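Local coordinates for protein Exo-1,5-alpha-L-arabinofuranobiosidase (Gibberella zeae, PDB 2YDT) that probably hydrolyses alpha-1,5-linked arabinan as an exo-acting glycosidase, releasing arabinobiose units from the chain ends, at residues N22-Q27 against E46-E51; T152-P157 against L168-Q173; D240-V245 against G269-G274. All coordinates share one frame; numbering follows the deposited sequence.

Overall arrangement
The chain folds as a six-bladed beta-propeller, and the three contacts belong to different parts of its ring. Contact 1 and contact 2 both reach the sugar pocket: Glu46 and Tyr48 of contact 1 and Trp155 of contact 2 belong to the arabinofuranose site, although the two contacts do not touch, their nearest atoms being about 7 Å apart and their centres about 22 Å. Contact 2 also holds much of the iminosugar site, through Trp155, Glu156, Ser171 and Gln173. Contact 3 lies farther out, its centre about 21 Å from that of contact 2 and about 29 Å from that of contact 1, yet the side chain of Phe243 comes within about 6 Å of the iminosugar.

Contact 1 of 3, residues N22-Q27 against E46-E51; sequences NYRDPQ and ENYSPE. With AHR (alpha-L-arabinofuranose), chain C.
Tyr48, just past the second strand (41-47) of a propeller blade, lies against Pro26 of the loop entering the same blade, and beside them Glu46 opens onto the arabinofuranose pocket. Pro26, which follows a cis peptide bond, lays CD over the middle of the Tyr48 ring, a CH-pi contact with CD 3.7 Å from the centroid and 10° off the normal. The ring is also steered from its far end: Tyr48 OH gives a hydrogen bond of 2.6 Å to Glu46 OE1, reaching it from above the carboxylate plane. Glu46 OE2 is left to accept the sugar hydroxyl O5 at 2.6 Å, together with the backbone N of Gln87. Tyr48 thus lines the pocket and at the same time helps to set the carboxylate of Glu46.

The backbone of Tyr48, centre of an inverse gamma turn, is held on both sides. Its N points at Gln27 O (3.0 Å, 166°), while its O accepts Arg24 N. The Arg24 chain bends at chi3 (-69°) and brings the guanidinium side-on to Ser49 O, which takes NE at 3.0 Å and NH2 at 2.9 Å, both from one face of the carbonyl. Glu51 OE1 lies over the guanidinium, a long, purely electrostatic salt bridge; it also accepts a hydrogen bond from Ser114 OG and pairs with Arg85 in a salt bridge. Ser49 CA sits over the Tyr23 ring, 3.8 Å from its centroid. Asn47 ND2 donates to Tyr23 OH at 3.2 Å. Asn47 OD1 lies at the ring edge and is bonded to Trp45 NE1.

Strand 28-35 runs alongside: Leu29 pairs with Glu46 through the backbone and touches the Tyr48 ring, Tyr86 also packs on Tyr48, and Trp56, just before strand 57-62, meets Asn47 and Ser49.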
loop_
_atom_site.group_PDB
_atom_site.type_symbol
_atom_site.label_atom_id
_atom_site.label_comp_id
_atom_site.label_asym_id
_atom_site.label_seq_id
_atom_site.Cartn_x
_atom_site.Cartn_y
_atom_site.Cartn_z
ATOM N N ASN A 22 -0.010 23.645 11.978
ATOM C CA ASN A 22 1.410 23.881 11.728
ATOM C C ASN A 22 2.180 22.659 11.197
ATOM O O ASN A 22 3.403 22.740 10.941
ATOM C CB ASN A 22 2.084 24.350 13.035
ATOM C CG ASN A 22 1.986 23.323 14.139
ATOM O OD1 ASN A 22 0.881 22.898 14.513
ATOM N ND2 ASN A 22 3.147 22.906 14.700
ATOM N N TYR A 23 1.524 21.513 11.008
ATOM C CA TYR A 23 2.199 20.391 10.349
ATOM C C TYR A 23 2.619 20.777 8.937
ATOM O O TYR A 23 1.987 21.635 8.286
ATOM C CB TYR A 23 1.286 19.135 10.320
ATOM C CG TYR A 23 1.406 18.215 11.506
ATOM C CD1 TYR A 23 1.793 18.660 12.756
ATOM C CD2 TYR A 23 1.084 16.861 11.363
ATOM C CE1 TYR A 23 1.910 17.773 13.808
ATOM C CE2 TYR A 23 1.185 15.983 12.425
ATOM C CZ TYR A 23 1.613 16.430 13.622
ATOM O OH TYR A 23 1.710 15.534 14.677
ATOM N N ARG A 24 3.732 20.222 8.481
ATOM C CA ARG A 24 4.302 20.523 7.165
ATOM C C ARG A 24 3.523 19.890 6.027
ATOM O O ARG A 24 3.245 18.718 6.082
ATOM C CB ARG A 24 5.755 20.058 7.128
ATOM C CG ARG A 24 6.641 20.721 8.180
ATOM C CD ARG A 24 8.064 20.114 8.257
ATOM N NE ARG A 24 8.063 18.758 8.787
ATOM C CZ ARG A 24 8.138 17.635 8.055
ATOM N NH1 ARG A 24 8.323 17.670 6.730
ATOM N NH2 ARG A 24 8.093 16.445 8.685
ATOM N N ASP A 25 3.218 20.658 4.989
ATOM C CA ASP A 25 2.532 20.177 3.759
ATOM C C ASP A 25 3.215 18.900 3.273
ATOM O O ASP A 25 4.473 18.855 3.156
ATOM C CB ASP A 25 2.691 21.274 2.721
ATOM C CG ASP A 25 1.812 21.121 1.515
ATOM O OD1 ASP A 25 0.787 20.427 1.521
ATOM O OD2 ASP A 25 2.155 21.822 0.541
ATOM N N PRO A 26 2.429 17.818 3.035
ATOM C CA PRO A 26 0.953 17.688 3.006
ATOM C C PRO A 26 0.282 17.370 4.340
ATOM O O PRO A 26 -0.935 17.162 4.367
ATOM C CB PRO A 26 0.751 16.530 2.032
ATOM C CG PRO A 26 1.894 15.625 2.351
ATOM C CD PRO A 26 3.063 16.559 2.583
ATOM N N GLN A 27 1.062 17.292 5.421
ATOM C CA GLN A 27 0.590 17.159 6.804
ATOM C C GLN A 27 0.330 15.709 7.177
ATOM O O GLN A 27 0.884 15.204 8.147
ATOM C CB GLN A 27 -0.581 18.100 7.144
ATOM C CG GLN A 27 -0.295 19.568 6.831
ATOM C CD GLN A 27 -1.386 20.480 7.322
ATOM O OE1 GLN A 27 -2.536 20.279 6.973
ATOM N NE2 GLN A 27 -1.044 21.482 8.163
ATOM N N GLU A 46 1.676 8.590 7.014
ATOM C CA GLU A 46 2.846 9.511 7.076
ATOM C C GLU A 46 2.418 10.746 7.841
ATOM O O GLU A 46 1.462 11.402 7.453
ATOM C CB GLU A 46 3.301 9.944 5.688
ATOM C CG GLU A 46 3.783 8.818 4.796
ATOM C CD GLU A 46 4.057 9.215 3.350
ATOM O OE1 GLU A 46 3.766 10.336 2.934
ATOM O OE2 GLU A 46 4.562 8.342 2.625
ATOM N N ASN A 47 3.166 11.114 8.888
ATOM C CA ASN A 47 2.782 12.179 9.809
ATOM C C ASN A 47 3.867 13.254 9.780
ATOM O O ASN A 47 4.994 13.050 10.247
ATOM C CB ASN A 47 2.641 11.540 11.191
ATOM C CG ASN A 47 1.961 12.438 12.217
ATOM O OD1 ASN A 47 0.760 12.681 12.108
ATOM N ND2 ASN A 47 2.715 12.867 13.257
ATOM N N TYR A 48 3.563 14.360 9.110
ATOM C CA TYR A 48 4.561 15.384 8.744
ATOM C C TYR A 48 4.664 16.434 9.861
ATOM O O TYR A 48 4.456 17.633 9.653
ATOM C CB TYR A 48 4.260 16.029 7.392
ATOM C CG TYR A 48 4.409 15.135 6.184
ATOM C CD1 TYR A 48 5.470 15.287 5.318
ATOM C CD2 TYR A 48 3.484 14.121 5.908
ATOM C CE1 TYR A 48 5.642 14.469 4.193
ATOM C CE2 TYR A 48 3.650 13.298 4.797
ATOM C CZ TYR A 48 4.722 13.473 3.934
ATOM O OH TYR A 48 4.903 12.661 2.833
ATOM N N SER A 49 5.117 15.965 11.004
ATOM C CA SER A 49 5.251 16.833 12.177
ATOM C C SER A 49 6.503 17.706 12.066
ATOM O O SER A 49 7.441 17.383 11.375
ATOM C CB SER A 49 5.269 15.988 13.452
ATOM O OG SER A 49 6.318 15.041 13.398
ATOM N N PRO A 50 6.513 18.856 12.770
ATOM C CA PRO A 50 7.727 19.679 12.821
ATOM C C PRO A 50 8.788 18.973 13.658
ATOM O O PRO A 50 8.488 18.507 14.753
ATOM C CB PRO A 50 7.243 20.979 13.525
ATOM C CG PRO A 50 5.772 20.811 13.714
ATOM C CD PRO A 50 5.437 19.374 13.624
ATOM N N GLU A 51 10.025 18.930 13.145
ATOM C CA GLU A 51 11.111 18.161 13.721
ATOM C C GLU A 51 12.180 19.097 14.343
ATOM O O GLU A 51 12.434 20.112 13.776
ATOM C CB GLU A 51 11.777 17.351 12.625
ATOM C CG GLU A 51 10.886 16.229 12.095
ATOM C CD GLU A 51 11.559 15.429 11.006
ATOM O OE1 GLU A 51 11.720 15.990 9.907
ATOM O OE2 GLU A 51 11.938 14.257 11.270
HETATM O O5 AHR C . 5.004 8.859 0.089
HETATM C C5 AHR C . 5.497 10.194 -0.120
HETATM C C4 AHR C . 5.834 10.445 -1.570
HETATM O O4 AHR C . 6.883 9.621 -2.038
HETATM C C3 AHR C . 6.394 11.857 -1.823
HETATM O O3 AHR C . 5.368 12.878 -1.909
HETATM C C2 AHR C . 7.056 11.679 -3.167
HETATM O O2 AHR C . 8.159 12.559 -3.431
HETATM C C1 AHR C . 7.503 10.243 -3.133
#

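Contact 2 of 3, residues T152-P157 against L168-Q173; sequences TPVWEP and LYYSDQ. With EDG (1,4-dideoxy-1,4-imino-L-arabinitol), chain B; SO4 (sulfate ion), chain E.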
loop_
_atom_site.group_PDB
_atom_site.type_symbol
_atom_site.label_atom_id
_atom_site.label_comp_id
_atom_site.label_asym_id
_atom_site.label_seq_id
_atom_site.Cartn_x
_atom_site.Cartn_y
_atom_site.Cartn_z
ATOM N N THR A 152 18.839 7.190 -6.790
ATOM C CA THR A 152 18.786 5.776 -6.428
ATOM C C THR A 152 17.902 5.400 -5.196
ATOM O O THR A 152 18.213 4.412 -4.499
ATOM C CB THR A 152 20.202 5.240 -6.176
ATOM O OG1 THR A 152 20.807 5.939 -5.089
ATOM C CG2 THR A 152 21.079 5.417 -7.408
ATOM N N PRO A 153 16.785 6.101 -4.948
ATOM C CA PRO A 153 15.992 5.689 -3.780
ATOM C C PRO A 153 15.242 4.368 -3.910
ATOM O O PRO A 153 15.015 3.864 -5.009
ATOM C CB PRO A 153 14.996 6.839 -3.598
ATOM C CG PRO A 153 14.807 7.361 -4.998
ATOM C CD PRO A 153 16.189 7.263 -5.616
ATOM N N VAL A 154 14.823 3.865 -2.760
ATOM C CA VAL A 154 13.853 2.791 -2.661
ATOM C C VAL A 154 12.611 3.318 -1.966
ATOM O O VAL A 154 12.676 4.287 -1.181
ATOM C CB VAL A 154 14.454 1.571 -1.904
ATOM C CG1 VAL A 154 15.639 0.984 -2.718
ATOM C CG2 VAL A 154 14.895 1.938 -0.472
ATOM N N TRP A 155 11.477 2.663 -2.218
ATOM C CA TRP A 155 10.193 3.164 -1.723
ATOM C C TRP A 155 9.150 2.075 -1.555
ATOM O O TRP A 155 9.189 1.037 -2.207
ATOM C CB TRP A 155 9.541 4.125 -2.707
ATOM C CG TRP A 155 10.384 5.074 -3.556
ATOM C CD1 TRP A 155 10.905 4.819 -4.822
ATOM C CD2 TRP A 155 10.620 6.458 -3.309
ATOM N NE1 TRP A 155 11.476 5.956 -5.320
ATOM C CE2 TRP A 155 11.294 6.982 -4.434
ATOM C CE3 TRP A 155 10.336 7.308 -2.237
ATOM C CZ2 TRP A 155 11.623 8.360 -4.535
ATOM C CZ3 TRP A 155 10.697 8.638 -2.310
ATOM C CH2 TRP A 155 11.343 9.157 -3.445
ATOM N N GLU A 156 8.160 2.374 -0.735
ATOM C CA GLU A 156 6.816 1.757 -0.855
ATOM C C GLU A 156 6.734 0.254 -0.596
ATOM O O GLU A 156 6.266 -0.511 -1.479
ATOM C CB GLU A 156 6.182 2.106 -2.233
ATOM C CG GLU A 156 5.919 3.628 -2.372
ATOM C CD GLU A 156 6.093 4.241 -3.768
ATOM O OE1 GLU A 156 6.506 3.559 -4.720
ATOM O OE2 GLU A 156 5.785 5.460 -3.872
ATOM N N PRO A 157 7.133 -0.185 0.607
ATOM C CA PRO A 157 7.032 -1.621 0.919
ATOM C C PRO A 157 5.623 -2.185 0.958
ATOM O O PRO A 157 4.683 -1.538 1.442
ATOM C CB PRO A 157 7.676 -1.746 2.301
ATOM C CG PRO A 157 7.429 -0.365 2.926
ATOM C CD PRO A 157 7.600 0.602 1.767
ATOM N N LEU A 168 8.663 -9.121 0.668
ATOM C CA LEU A 168 8.550 -7.673 0.763
ATOM C C LEU A 168 8.818 -7.121 -0.612
ATOM O O LEU A 168 9.930 -7.191 -1.128
ATOM C CB LEU A 168 9.495 -7.099 1.821
ATOM C CG LEU A 168 9.207 -5.673 2.270
ATOM C CD1 LEU A 168 9.828 -5.378 3.643
ATOM C CD2 LEU A 168 9.716 -4.672 1.227
ATOM N N TYR A 169 7.748 -6.578 -1.207
ATOM C CA TYR A 169 7.747 -5.959 -2.532
ATOM C C TYR A 169 7.950 -4.476 -2.386
ATOM O O TYR A 169 7.410 -3.855 -1.471
ATOM C CB TYR A 169 6.387 -6.159 -3.193
ATOM C CG TYR A 169 5.967 -7.589 -3.432
ATOM C CD1 TYR A 169 6.267 -8.238 -4.634
ATOM C CD2 TYR A 169 5.198 -8.262 -2.520
ATOM C CE1 TYR A 169 5.864 -9.550 -4.870
ATOM C CE2 TYR A 169 4.811 -9.576 -2.744
ATOM C CZ TYR A 169 5.129 -10.190 -3.918
ATOM O OH TYR A 169 4.696 -11.495 -4.127
ATOM N N TYR A 170 8.755 -3.875 -3.273
ATOM C CA TYR A 170 8.937 -2.449 -3.240
ATOM C C TYR A 170 9.352 -1.856 -4.595
ATOM O O TYR A 170 9.461 -2.599 -5.591
ATOM C CB TYR A 170 9.930 -2.091 -2.122
ATOM C CG TYR A 170 11.326 -2.699 -2.220
ATOM C CD1 TYR A 170 12.402 -1.960 -2.711
ATOM C CD2 TYR A 170 11.584 -3.988 -1.751
ATOM C CE1 TYR A 170 13.683 -2.454 -2.713
ATOM C CE2 TYR A 170 12.884 -4.510 -1.779
ATOM C CZ TYR A 170 13.923 -3.734 -2.270
ATOM O OH TYR A 170 15.235 -4.227 -2.291
ATOM N N SER A 171 9.506 -0.535 -4.623
ATOM C CA SER A 171 9.927 0.270 -5.773
ATOM C C SER A 171 11.404 0.608 -5.644
ATOM O O SER A 171 11.858 0.990 -4.564
ATOM C CB SER A 171 9.112 1.570 -5.843
ATOM O OG SER A 171 7.706 1.319 -5.794
ATOM N N ASP A 172 12.159 0.521 -6.750
ATOM C CA ASP A 172 13.635 0.527 -6.676
ATOM C C ASP A 172 14.193 1.343 -7.813
ATOM O O ASP A 172 14.040 0.960 -9.006
ATOM C CB ASP A 172 14.104 -0.909 -6.742
ATOM C CG ASP A 172 15.595 -1.103 -6.478
ATOM O OD1 ASP A 172 16.307 -0.104 -6.265
ATOM O OD2 ASP A 172 16.003 -2.291 -6.444
ATOM N N GLN A 173 14.916 2.411 -7.465
ATOM C CA GLN A 173 15.600 3.243 -8.466
ATOM C C GLN A 173 17.098 2.974 -8.533
ATOM O O GLN A 173 17.804 3.700 -9.218
ATOM C CB GLN A 173 15.394 4.767 -8.188
ATOM C CG GLN A 173 13.939 5.211 -8.327
ATOM C CD GLN A 173 13.689 6.718 -8.358
ATOM O OE1 GLN A 173 12.677 7.159 -7.801
ATOM N NE2 GLN A 173 14.575 7.511 -9.031
HETATM O "O2'" EDG B . 6.661 4.484 -7.186
HETATM C "C2'" EDG B . 6.830 5.918 -7.374
HETATM C "C1'" EDG B . 5.520 6.627 -7.096
HETATM N "N4'" EDG B . 5.759 7.415 -5.880
HETATM C "C3'" EDG B . 7.872 6.534 -6.430
HETATM O "O3'" EDG B . 9.108 6.908 -7.077
HETATM C "C4'" EDG B . 7.169 7.786 -5.874
HETATM C "C5'" EDG B . 7.651 8.260 -4.530
HETATM O "O5'" EDG B . 7.097 9.550 -4.315
HETATM S S SO4 E . 21.639 9.224 -5.125
HETATM O O1 SO4 E . 22.086 9.357 -3.737
HETATM O O2 SO4 E . 22.217 8.031 -5.703
HETATM O O3 SO4 E . 20.189 9.205 -5.153
HETATM O O4 SO4 E . 22.153 10.369 -5.922
#
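Trp155 and Ser171 form an antiparallel hydrogen-bonded pair, N to O at 2.9 Å from Trp155 N to Ser171 O and again from Ser171 N to Trp155 O, where the two strand axes come within 4.7 Å at 149°. Gln173 N to Pro153 O adds a third rung, with Val154 and Asp172 between as a non-hydrogen-bonded pair. Beyond Trp155 the register slips by one residue at Glu156, whose phi is positive and whose N turns to Gln87 OE1 instead.

Trp155 and Glu156, neighbours in sequence at this slip, both meet the iminosugar. Its C5' lies 3.5 Å above the Trp155 ring, over the centre, and Pro153 CB backs the opposite face. In the ring plane, NE1 donates to Gln173 OE1 (3.0 Å, 151°), which fixes the turn of the indole. Gln173 is itself held at both ends of its amide, OE1 by Arg209 and NE2 by Asn148 O.

These are the first two strands of a propeller blade, 154-162 and 165-172, joined as a hairpin; the first lies innermost, as is usual in this fold, and puts its residues into the central pocket. Glu156 bends at chi2 (145°), and its carboxylate meets the ligand with both oxygens: OE1 accepts the ligand O2' at 2.6 Å, and OE2 stands 2.8 Å from N4'. Ser171 OG donates to the same OE1 at 2.8 Å, nearly along the C-O axis, while accepting Met212 N, and so helps to hold the Glu156 carboxylate; Ser171 itself lines the iminosugar pocket.

On the other face of the sheet Val154 CG1 meets Tyr170 CE1, and Ile121 of strand 119-126 touches both side chains. Farther along, Pro157 CB packs on Leu168 CD2. At the opposite end Thr152 holds a sulfate ion with its N and OG1.

Contact 3 of 3, residues D240-V245 against G269-G274; sequences DYWFPV and GTTPAG
Trp242 is the first residue of 240-245 to meet the other segment. With CG between the backbone N and carbonyl carbon (chi1 72°), its indole swings its benzo end to Thr271, where OG1 comes 3.7 Å from CZ3 at the ring edge. Ala273 CB lies 4.1 Å from CE3, and one face of the indole is covered by Pro244 CD of its own segment. The indole NE1 is satisfied outside the contact, by Pro233 O.

Phe243 contributes its carbonyl rather than its ring. Its O accepts Gly274 N at 2.8 Å (151°) and also takes a CA-H...O contact from Ala273 CA at 3.3 Å. The ring itself leads away from this neighbour to touch Glu228, on the side of the iminosugar pocket. Gly274 offers its N from a positive phi, a conformation that favours glycine.

Pro244 and Ala273 are the residues whose CA atoms lie nearest, 4.0 Å apart, in a single backbone bridge between two segments running roughly at right angles. Val245 then closes the pair: its N points almost straight at Pro272 O (3.0 Å, 177°). Val245 CG2 rests beside that same carbonyl and packs on Pro272 CB at 4.1 Å, with Ile264 touching both side chains.

Val245 starts the third strand of one blade, 245-250, whereas 269-274 is the linker that leaves that blade after 262-263 and heads for strand 277-281, the first of the next. The linker thus joins one four-stranded antiparallel blade to its successor, as in a six-bladed beta-propeller, consistent with a relationship to the sialidases.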
loop_
_atom_site.group_PDB
_atom_site.type_symbol
_atom_site.label_atom_id
_atom_site.label_comp_id
_atom_site.label_asym_id
_atom_site.label_seq_id
_atom_site.Cartn_x
_atom_site.Cartn_y
_atom_site.Cartn_z
ATOM N N ASP A 240 1.917 13.953 -21.925
ATOM C CA ASP A 240 2.987 13.213 -22.571
ATOM C C ASP A 240 3.458 12.020 -21.710
ATOM O O ASP A 240 4.335 11.266 -22.132
ATOM C CB ASP A 240 4.170 14.144 -22.858
ATOM C CG ASP A 240 3.860 15.175 -23.947
ATOM O OD1 ASP A 240 3.281 14.795 -24.992
ATOM O OD2 ASP A 240 4.200 16.357 -23.742
ATOM N N TYR A 241 2.888 11.867 -20.516
ATOM C CA TYR A 241 3.371 10.840 -19.541
ATOM C C TYR A 241 2.261 10.613 -18.491
ATOM O O TYR A 241 1.736 11.579 -17.924
ATOM C CB TYR A 241 4.668 11.319 -18.878
ATOM C CG TYR A 241 5.474 10.256 -18.123
ATOM C CD1 TYR A 241 6.583 9.664 -18.696
ATOM C CD2 TYR A 241 5.092 9.833 -16.867
ATOM C CE1 TYR A 241 7.307 8.683 -18.020
ATOM C CE2 TYR A 241 5.806 8.861 -16.189
ATOM C CZ TYR A 241 6.923 8.312 -16.755
ATOM O OH TYR A 241 7.636 7.337 -16.100
ATOM N N TRP A 242 1.874 9.361 -18.248
ATOM C CA TRP A 242 0.885 9.094 -17.233
ATOM C C TRP A 242 1.168 7.770 -16.505
ATOM O O TRP A 242 2.185 7.116 -16.796
ATOM C CB TRP A 242 -0.549 9.136 -17.789
ATOM C CG TRP A 242 -0.971 8.008 -18.671
ATOM C CD1 TRP A 242 -0.224 7.373 -19.606
ATOM C CD2 TRP A 242 -2.264 7.406 -18.716
ATOM N NE1 TRP A 242 -0.948 6.398 -20.199
ATOM C CE2 TRP A 242 -2.223 6.420 -19.719
ATOM C CE3 TRP A 242 -3.443 7.594 -18.006
ATOM C CZ2 TRP A 242 -3.309 5.610 -20.015
ATOM C CZ3 TRP A 242 -4.535 6.829 -18.330
ATOM C CH2 TRP A 242 -4.458 5.833 -19.332
ATOM N N PHE A 243 0.322 7.455 -15.537
ATOM C CA PHE A 243 0.531 6.345 -14.600
ATOM C C PHE A 243 -0.673 5.392 -14.566
ATOM O O PHE A 243 -1.248 5.109 -13.515
ATOM C CB PHE A 243 0.811 6.929 -13.191
ATOM C CG PHE A 243 2.068 7.785 -13.095
ATOM C CD1 PHE A 243 3.275 7.258 -12.657
ATOM C CD2 PHE A 243 2.033 9.127 -13.451
ATOM C CE1 PHE A 243 4.419 8.064 -12.594
ATOM C CE2 PHE A 243 3.160 9.913 -13.367
ATOM C CZ PHE A 243 4.343 9.389 -12.932
ATOM N N PRO A 244 -1.044 4.801 -15.714
ATOM C CA PRO A 244 -2.186 3.901 -15.721
ATOM C C PRO A 244 -2.011 2.653 -14.835
ATOM O O PRO A 244 -0.891 2.175 -14.657
ATOM C CB PRO A 244 -2.292 3.502 -17.206
ATOM C CG PRO A 244 -0.926 3.624 -17.713
ATOM C CD PRO A 244 -0.369 4.850 -17.019
ATOM N N VAL A 245 -3.097 2.199 -14.227
ATOM C CA VAL A 245 -3.068 0.992 -13.399
ATOM C C VAL A 245 -2.939 -0.258 -14.275
ATOM O O VAL A 245 -3.783 -0.513 -15.163
ATOM C CB VAL A 245 -4.247 0.903 -12.438
ATOM C CG1 VAL A 245 -4.110 -0.342 -11.532
ATOM C CG2 VAL A 245 -4.333 2.192 -11.567
ATOM N N GLY A 269 -15.096 2.226 -20.376
ATOM C CA GLY A 269 -13.892 2.820 -20.929
ATOM C C GLY A 269 -13.005 3.580 -19.947
ATOM O O GLY A 269 -12.006 4.154 -20.353
ATOM N N THR A 270 -13.399 3.626 -18.683
ATOM C CA THR A 270 -12.638 4.375 -17.665
ATOM C C THR A 270 -11.287 3.709 -17.454
ATOM O O THR A 270 -11.223 2.476 -17.331
ATOM C CB THR A 270 -13.377 4.453 -16.327
ATOM O OG1 THR A 270 -14.654 5.108 -16.516
ATOM C CG2 THR A 270 -12.560 5.267 -15.291
ATOM N N THR A 271 -10.243 4.545 -17.454
ATOM C CA THR A 271 -8.840 4.127 -17.336
ATOM C C THR A 271 -8.236 4.628 -15.993
ATOM O O THR A 271 -7.675 5.724 -15.924
ATOM C CB THR A 271 -8.010 4.664 -18.484
ATOM O OG1 THR A 271 -8.107 6.090 -18.546
ATOM C CG2 THR A 271 -8.419 4.068 -19.837
ATOM N N PRO A 272 -8.377 3.833 -14.929
ATOM C CA PRO A 272 -7.818 4.263 -13.632
ATOM C C PRO A 272 -6.321 4.457 -13.745
ATOM O O PRO A 272 -5.633 3.707 -14.460
ATOM C CB PRO A 272 -8.124 3.110 -12.690
ATOM C CG PRO A 272 -8.549 1.982 -13.531
ATOM C CD PRO A 272 -9.021 2.516 -14.846
ATOM N N ALA A 273 -5.830 5.475 -13.026
ATOM C CA ALA A 273 -4.407 5.824 -13.020
ATOM C C ALA A 273 -3.999 6.226 -11.608
ATOM O O ALA A 273 -4.790 6.799 -10.865
ATOM C CB ALA A 273 -4.078 6.971 -13.975
ATOM N N GLY A 274 -2.739 5.934 -11.296
ATOM C CA GLY A 274 -2.101 6.431 -10.064
ATOM C C GLY A 274 -2.285 5.548 -8.845
ATOM O O GLY A 274 -3.383 5.037 -8.578
#